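Local coordinates for protein dipeptidase AC. Metallo peptidase. MEROPS family M19 (PDB 3LY0) that probably hydrolyses dipeptides as a zinc-dependent metallodipeptidase, and here holds a phosphinate mimic of L-Ala-D-Ala at its two-zinc site, at residues A[8-20]-A[300-312]. Sequence-based numbering, arbitrary orientation.
With ZN (zinc ion), chain D; LY0 ((2R)-3-[(R)-[(1R)-1-aminoethyl](hydroxy)phosphoryl]-2-methylpropanoic acid), chain C.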
loop_
_atom_site.group_PDB
_atom_site.type_symbol
_atom_site.label_atom_id
_atom_site.label_comp_id
_atom_site.label_asym_id
_atom_site.label_seq_id
_atom_site.Cartn_x
_atom_site.Cartn_y
_atom_site.Cartn_z
ATOM N N PRO A 8 -5.517 -12.080 -13.373
ATOM C CA PRO A 8 -4.896 -12.086 -12.045
ATOM C C PRO A 8 -4.456 -10.679 -11.653
ATOM O O PRO A 8 -4.001 -9.911 -12.501
ATOM C CB PRO A 8 -3.677 -12.996 -12.228
ATOM C CG PRO A 8 -4.034 -13.871 -13.404
ATOM C CD PRO A 8 -4.834 -12.985 -14.314
ATOM N N VAL A 9 -4.609 -10.353 -10.376
ATOM C CA VAL A 9 -4.257 -9.027 -9.883
ATOM C C VAL A 9 -3.067 -9.111 -8.952
ATOM O O VAL A 9 -3.079 -9.884 -7.993
ATOM C CB VAL A 9 -5.439 -8.386 -9.134
ATOM C CG1 VAL A 9 -5.015 -7.107 -8.407
ATOM C CG2 VAL A 9 -6.562 -8.094 -10.107
ATOM N N PHE A 10 -2.028 -8.342 -9.263
ATOM C CA PHE A 10 -0.955 -8.135 -8.305
ATOM C C PHE A 10 -1.206 -6.789 -7.650
ATOM O O PHE A 10 -1.405 -5.774 -8.330
ATOM C CB PHE A 10 0.425 -8.158 -8.965
ATOM C CG PHE A 10 1.542 -8.082 -7.974
ATOM C CD1 PHE A 10 2.015 -9.227 -7.374
ATOM C CD2 PHE A 10 2.068 -6.861 -7.591
ATOM C CE1 PHE A 10 3.022 -9.173 -6.434
ATOM C CE2 PHE A 10 3.082 -6.791 -6.645
ATOM C CZ PHE A 10 3.558 -7.940 -6.068
ATOM N N ASP A 11 -1.178 -6.788 -6.321
ATOM C CA ASP A 11 -1.662 -5.637 -5.566
ATOM C C ASP A 11 -0.589 -4.870 -4.803
ATOM O O ASP A 11 0.365 -5.452 -4.266
ATOM C CB ASP A 11 -2.724 -6.080 -4.572
ATOM C CG ASP A 11 -3.336 -4.920 -3.854
ATOM O OD1 ASP A 11 -4.049 -4.137 -4.516
ATOM O OD2 ASP A 11 -3.091 -4.780 -2.631
ATOM N N GLY A 12 -0.794 -3.563 -4.698
ATOM C CA GLY A 12 0.201 -2.660 -4.134
ATOM C C GLY A 12 0.298 -2.581 -2.615
ATOM O O GLY A 12 1.313 -2.115 -2.107
ATOM N N HIS A 13 -0.729 -3.003 -1.883
ATOM C CA HIS A 13 -0.718 -2.822 -0.432
ATOM C C HIS A 13 -1.842 -3.541 0.290
ATOM O O HIS A 13 -3.012 -3.254 0.042
ATOM C CB HIS A 13 -0.826 -1.333 -0.078
ATOM C CG HIS A 13 -0.599 -1.053 1.372
ATOM N ND1 HIS A 13 0.659 -0.815 1.887
ATOM C CD2 HIS A 13 -1.454 -0.999 2.426
ATOM C CE1 HIS A 13 0.564 -0.598 3.186
ATOM N NE2 HIS A 13 -0.701 -0.710 3.541
ATOM N N ASN A 14 -1.493 -4.438 1.211
ATOM C CA ASN A 14 -2.511 -4.973 2.114
ATOM C C ASN A 14 -1.987 -5.089 3.530
ATOM O O ASN A 14 -0.775 -5.157 3.743
ATOM C CB ASN A 14 -3.068 -6.324 1.621
ATOM C CG ASN A 14 -2.161 -7.493 1.955
ATOM O OD1 ASN A 14 -2.025 -7.885 3.116
ATOM N ND2 ASN A 14 -1.541 -8.068 0.930
ATOM N N ASP A 15 -2.914 -5.096 4.487
ATOM C CA ASP A 15 -2.578 -5.200 5.896
ATOM C C ASP A 15 -3.049 -6.509 6.524
ATOM O O ASP A 15 -3.378 -6.555 7.705
ATOM C CB ASP A 15 -3.141 -4.000 6.655
ATOM C CG ASP A 15 -2.475 -2.706 6.245
ATOM O OD1 ASP A 15 -1.263 -2.547 6.509
ATOM O OD2 ASP A 15 -3.140 -1.849 5.641
ATOM N N PHE A 16 -3.062 -7.581 5.737
ATOM C CA PHE A 16 -3.417 -8.880 6.286
ATOM C C PHE A 16 -2.579 -9.247 7.513
ATOM O O PHE A 16 -3.087 -9.865 8.442
ATOM C CB PHE A 16 -3.285 -9.967 5.226
ATOM C CG PHE A 16 -3.647 -11.332 5.721
ATOM C CD1 PHE A 16 -2.661 -12.272 5.947
ATOM C CD2 PHE A 16 -4.969 -11.656 5.987
ATOM C CE1 PHE A 16 -2.983 -13.536 6.410
ATOM C CE2 PHE A 16 -5.304 -12.909 6.457
ATOM C CZ PHE A 16 -4.308 -13.855 6.665
ATOM N N LEU A 17 -1.304 -8.871 7.526
ATOM C CA LEU A 17 -0.443 -9.230 8.651
ATOM C C LEU A 17 -0.956 -8.650 9.972
ATOM O O LEU A 17 -0.710 -9.213 11.037
ATOM C CB LEU A 17 1.007 -8.795 8.402
ATOM C CG LEU A 17 1.762 -9.582 7.327
ATOM C CD1 LEU A 17 3.081 -8.909 7.031
ATOM C CD2 LEU A 17 1.979 -11.041 7.766
ATOM N N LEU A 18 -1.675 -7.533 9.908
ATOM C CA LEU A 18 -2.210 -6.953 11.127
ATOM C C LEU A 18 -3.207 -7.907 11.774
ATOM O O LEU A 18 -3.335 -7.965 13.000
ATOM C CB LEU A 18 -2.856 -5.592 10.836
ATOM C CG LEU A 18 -3.321 -4.766 12.034
ATOM C CD1 LEU A 18 -2.145 -4.299 12.871
ATOM C CD2 LEU A 18 -4.129 -3.571 11.531
ATOM N N ARG A 19 -3.905 -8.681 10.954
ATOM C CA ARG A 19 -4.866 -9.628 11.498
ATOM C C ARG A 19 -4.183 -10.778 12.213
ATOM O O ARG A 19 -4.695 -11.289 13.213
ATOM C CB ARG A 19 -5.826 -10.102 10.417
ATOM C CG ARG A 19 -6.807 -8.977 10.051
ATOM C CD ARG A 19 -7.726 -9.328 8.911
ATOM N NE ARG A 19 -8.389 -10.602 9.138
ATOM C CZ ARG A 19 -8.743 -11.428 8.167
ATOM N NH1 ARG A 19 -8.510 -11.103 6.899
ATOM N NH2 ARG A 19 -9.322 -12.580 8.467
ATOM N N LEU A 20 -3.011 -11.165 11.725
ATOM C CA LEU A 20 -2.239 -12.194 12.410
ATOM C C LEU A 20 -1.615 -11.646 13.690
ATOM O O LEU A 20 -1.547 -12.348 14.701
ATOM C CB LEU A 20 -1.182 -12.806 11.482
ATOM C CG LEU A 20 -1.777 -13.441 10.216
ATOM C CD1 LEU A 20 -0.723 -14.159 9.396
ATOM C CD2 LEU A 20 -2.942 -14.392 10.553
ATOM N N HIS A 300 1.619 3.305 -15.755
ATOM C CA HIS A 300 2.079 3.768 -14.447
ATOM C C HIS A 300 1.003 3.790 -13.372
ATOM O O HIS A 300 1.124 4.509 -12.380
ATOM C CB HIS A 300 2.743 5.141 -14.584
ATOM C CG HIS A 300 3.856 5.158 -15.583
ATOM N ND1 HIS A 300 5.087 4.593 -15.331
ATOM C CD2 HIS A 300 3.915 5.640 -16.848
ATOM C CE1 HIS A 300 5.860 4.736 -16.393
ATOM N NE2 HIS A 300 5.176 5.372 -17.325
ATOM N N VAL A 301 -0.043 2.998 -13.589
ATOM C CA VAL A 301 -1.157 2.878 -12.657
ATOM C C VAL A 301 -1.468 1.405 -12.404
ATOM O O VAL A 301 -1.425 0.583 -13.318
ATOM C CB VAL A 301 -2.424 3.551 -13.206
ATOM C CG1 VAL A 301 -3.534 3.479 -12.162
ATOM C CG2 VAL A 301 -2.136 4.986 -13.604
ATOM N N GLY A 302 -1.761 1.058 -11.158
ATOM C CA GLY A 302 -2.214 -0.284 -10.849
ATOM C C GLY A 302 -3.124 -0.263 -9.644
ATOM O O GLY A 302 -3.679 0.785 -9.305
ATOM N N MET A 303 -3.290 -1.418 -9.007
ATOM C CA MET A 303 -4.106 -1.508 -7.802
ATOM C C MET A 303 -3.239 -1.398 -6.562
ATOM O O MET A 303 -2.121 -1.922 -6.520
ATOM C CB MET A 303 -4.865 -2.835 -7.756
ATOM C CG MET A 303 -5.661 -3.167 -9.015
ATOM S SD MET A 303 -7.128 -2.126 -9.337
ATOM C CE MET A 303 -6.508 -1.034 -10.617
ATOM N N GLY A 304 -3.781 -0.730 -5.546
ATOM C CA GLY A 304 -3.171 -0.633 -4.227
ATOM C C GLY A 304 -4.256 -0.728 -3.170
ATOM O O GLY A 304 -4.494 0.232 -2.427
ATOM N N SER A 305 -4.877 -1.901 -3.111
ATOM C CA SER A 305 -6.174 -2.128 -2.468
ATOM C C SER A 305 -6.347 -1.513 -1.084
ATOM O O SER A 305 -7.389 -0.916 -0.793
ATOM C CB SER A 305 -6.437 -3.637 -2.372
ATOM O OG SER A 305 -5.509 -4.266 -1.498
ATOM N N ASP A 306 -5.337 -1.685 -0.233
ATOM C CA ASP A 306 -5.488 -1.442 1.195
ATOM C C ASP A 306 -6.440 -2.472 1.800
ATOM O O ASP A 306 -7.080 -2.214 2.820
ATOM C CB ASP A 306 -5.984 -0.015 1.468
ATOM C CG ASP A 306 -5.239 0.658 2.618
ATOM O OD1 ASP A 306 -4.430 0.000 3.320
ATOM O OD2 ASP A 306 -5.465 1.868 2.816
ATOM N N PHE A 307 -6.524 -3.652 1.183
ATOM C CA PHE A 307 -7.270 -4.754 1.796
ATOM C C PHE A 307 -6.825 -4.961 3.249
ATOM O O PHE A 307 -5.622 -4.986 3.555
ATOM C CB PHE A 307 -7.076 -6.077 1.039
ATOM C CG PHE A 307 -7.891 -6.214 -0.224
ATOM C CD1 PHE A 307 -9.223 -5.838 -0.272
ATOM C CD2 PHE A 307 -7.314 -6.782 -1.362
ATOM C CE1 PHE A 307 -9.966 -6.002 -1.443
ATOM C CE2 PHE A 307 -8.047 -6.940 -2.529
ATOM C CZ PHE A 307 -9.369 -6.545 -2.567
ATOM N N ASP A 308 -7.815 -5.117 4.130
ATOM C CA ASP A 308 -7.627 -5.311 5.573
ATOM C C ASP A 308 -7.044 -4.110 6.315
ATOM O O ASP A 308 -6.762 -4.190 7.511
ATOM C CB ASP A 308 -6.874 -6.612 5.867
ATOM C CG ASP A 308 -7.772 -7.836 5.752
ATOM O OD1 ASP A 308 -8.942 -7.738 6.177
ATOM O OD2 ASP A 308 -7.320 -8.879 5.237
ATOM N N GLY A 309 -6.907 -2.985 5.615
ATOM C CA GLY A 309 -6.452 -1.752 6.239
ATOM C C GLY A 309 -7.483 -0.632 6.281
ATOM O O GLY A 309 -7.306 0.336 7.015
ATOM N N ALA A 310 -8.562 -0.757 5.513
ATOM C CA ALA A 310 -9.550 0.312 5.380
ATOM C C ALA A 310 -10.908 -0.239 4.973
ATOM O O ALA A 310 -11.010 -1.353 4.478
ATOM C CB ALA A 310 -9.077 1.317 4.343
ATOM N N THR A 311 -11.954 0.558 5.158
ATOM C CA THR A 311 -13.261 0.216 4.602
ATOM C C THR A 311 -13.221 0.461 3.097
ATOM O O THR A 311 -12.737 1.505 2.654
ATOM C CB THR A 311 -14.375 1.078 5.216
ATOM O OG1 THR A 311 -14.405 0.858 6.632
ATOM C CG2 THR A 311 -15.732 0.706 4.621
ATOM N N ILE A 312 -13.738 -0.491 2.320
ATOM C CA ILE A 312 -13.696 -0.403 0.857
ATOM C C ILE A 312 -15.128 -0.405 0.292
ATOM O O ILE A 312 -16.080 -0.640 1.040
ATOM C CB ILE A 312 -12.816 -1.545 0.259
ATOM C CG1 ILE A 312 -13.476 -2.915 0.468
ATOM C CG2 ILE A 312 -11.419 -1.512 0.880
ATOM C CD1 ILE A 312 -12.683 -4.098 -0.112
HETATM ZN ZN ZN D . -1.407 -0.464 5.644
HETATM P P LY0 C . -3.418 1.944 6.282
HETATM C C1 LY0 C . -3.762 1.504 9.019
HETATM N N1 LY0 C . -2.074 0.173 7.785
HETATM C C2 LY0 C . -3.371 0.825 7.725
HETATM C C4 LY0 C . -5.145 2.469 5.941
HETATM C C5 LY0 C . -5.340 3.945 5.736
HETATM C C6 LY0 C . -4.332 4.545 4.795
HETATM C C7 LY0 C . -6.766 4.357 5.472
HETATM O O31 LY0 C . -2.827 1.152 5.140
HETATM O O32 LY0 C . -2.491 3.173 6.565
HETATM O O61 LY0 C . -4.206 5.895 4.739
HETATM O O62 LY0 C . -3.590 3.836 4.095
HETATM O O HOH W 1 -2.073 -3.783 -10.155
HETATM O O HOH W 2 -5.616 -5.764 9.388
#
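His-13 and Asp-306 meet at the zinc site, the Asp-306 carboxylate beside the imidazole edge with OD1 3.3 Å from His-13 CD2 and the two planes 76° apart. His-13 NE2 binds a zinc ion, which Asp-15 grips through both carboxylate oxygens; Glu-139 bridges to the second zinc, held by His-212 and His-233. Asp-306 OD1 comes within 2.7 Å of the phosphinate oxygen O31, itself a zinc ligand, and also lies 3.2 Å from Asp-15 OD2, two acceptors with no bond between them. Behind this shell the backbones are laced together: Asp-306 N donates to His-13 O, and Asp-15 N gives a nearly straight bond to Phe-307 O. The arrangement is that of a TIM-barrel metallopeptidase of family M19, in which the first strand, 9-11, and the last, 301-303, cross at nearly a right angle, their axes 6.7 Å apart, and the segments that follow them carry residues of the zinc and inhibitor site. Deeper in the barrel, Asp-11, with CG anti to its own N (chi1 -175°), reaches across to Ser-305. Asp-11 OD1 takes Ser-305 N on the syn lone pair at 2.8 Å, while Asp-11 OD2 lies 2.7 Å from Ser-305 OG and closes an Asx turn by accepting from His-13 N above the carboxylate plane. Ser-305 OG in turn receives Phe-307 N in an ST turn. An alanine in place of Asp-11 would probably leave the N-H groups of Ser-305 and His-13 without their acceptor and the turn leading to the zinc-binding histidine less firmly set. Farther out, Arg-19 NH1 forms a salt bridge with Asp-308 OD2 (3.0 Å); OD2 lies in the guanidinium plane, whereas NH1 approaches from above the carboxylate plane. NH1 also bonds Leu-40 O, and Asp-308 OD1 accepts from His-39 N.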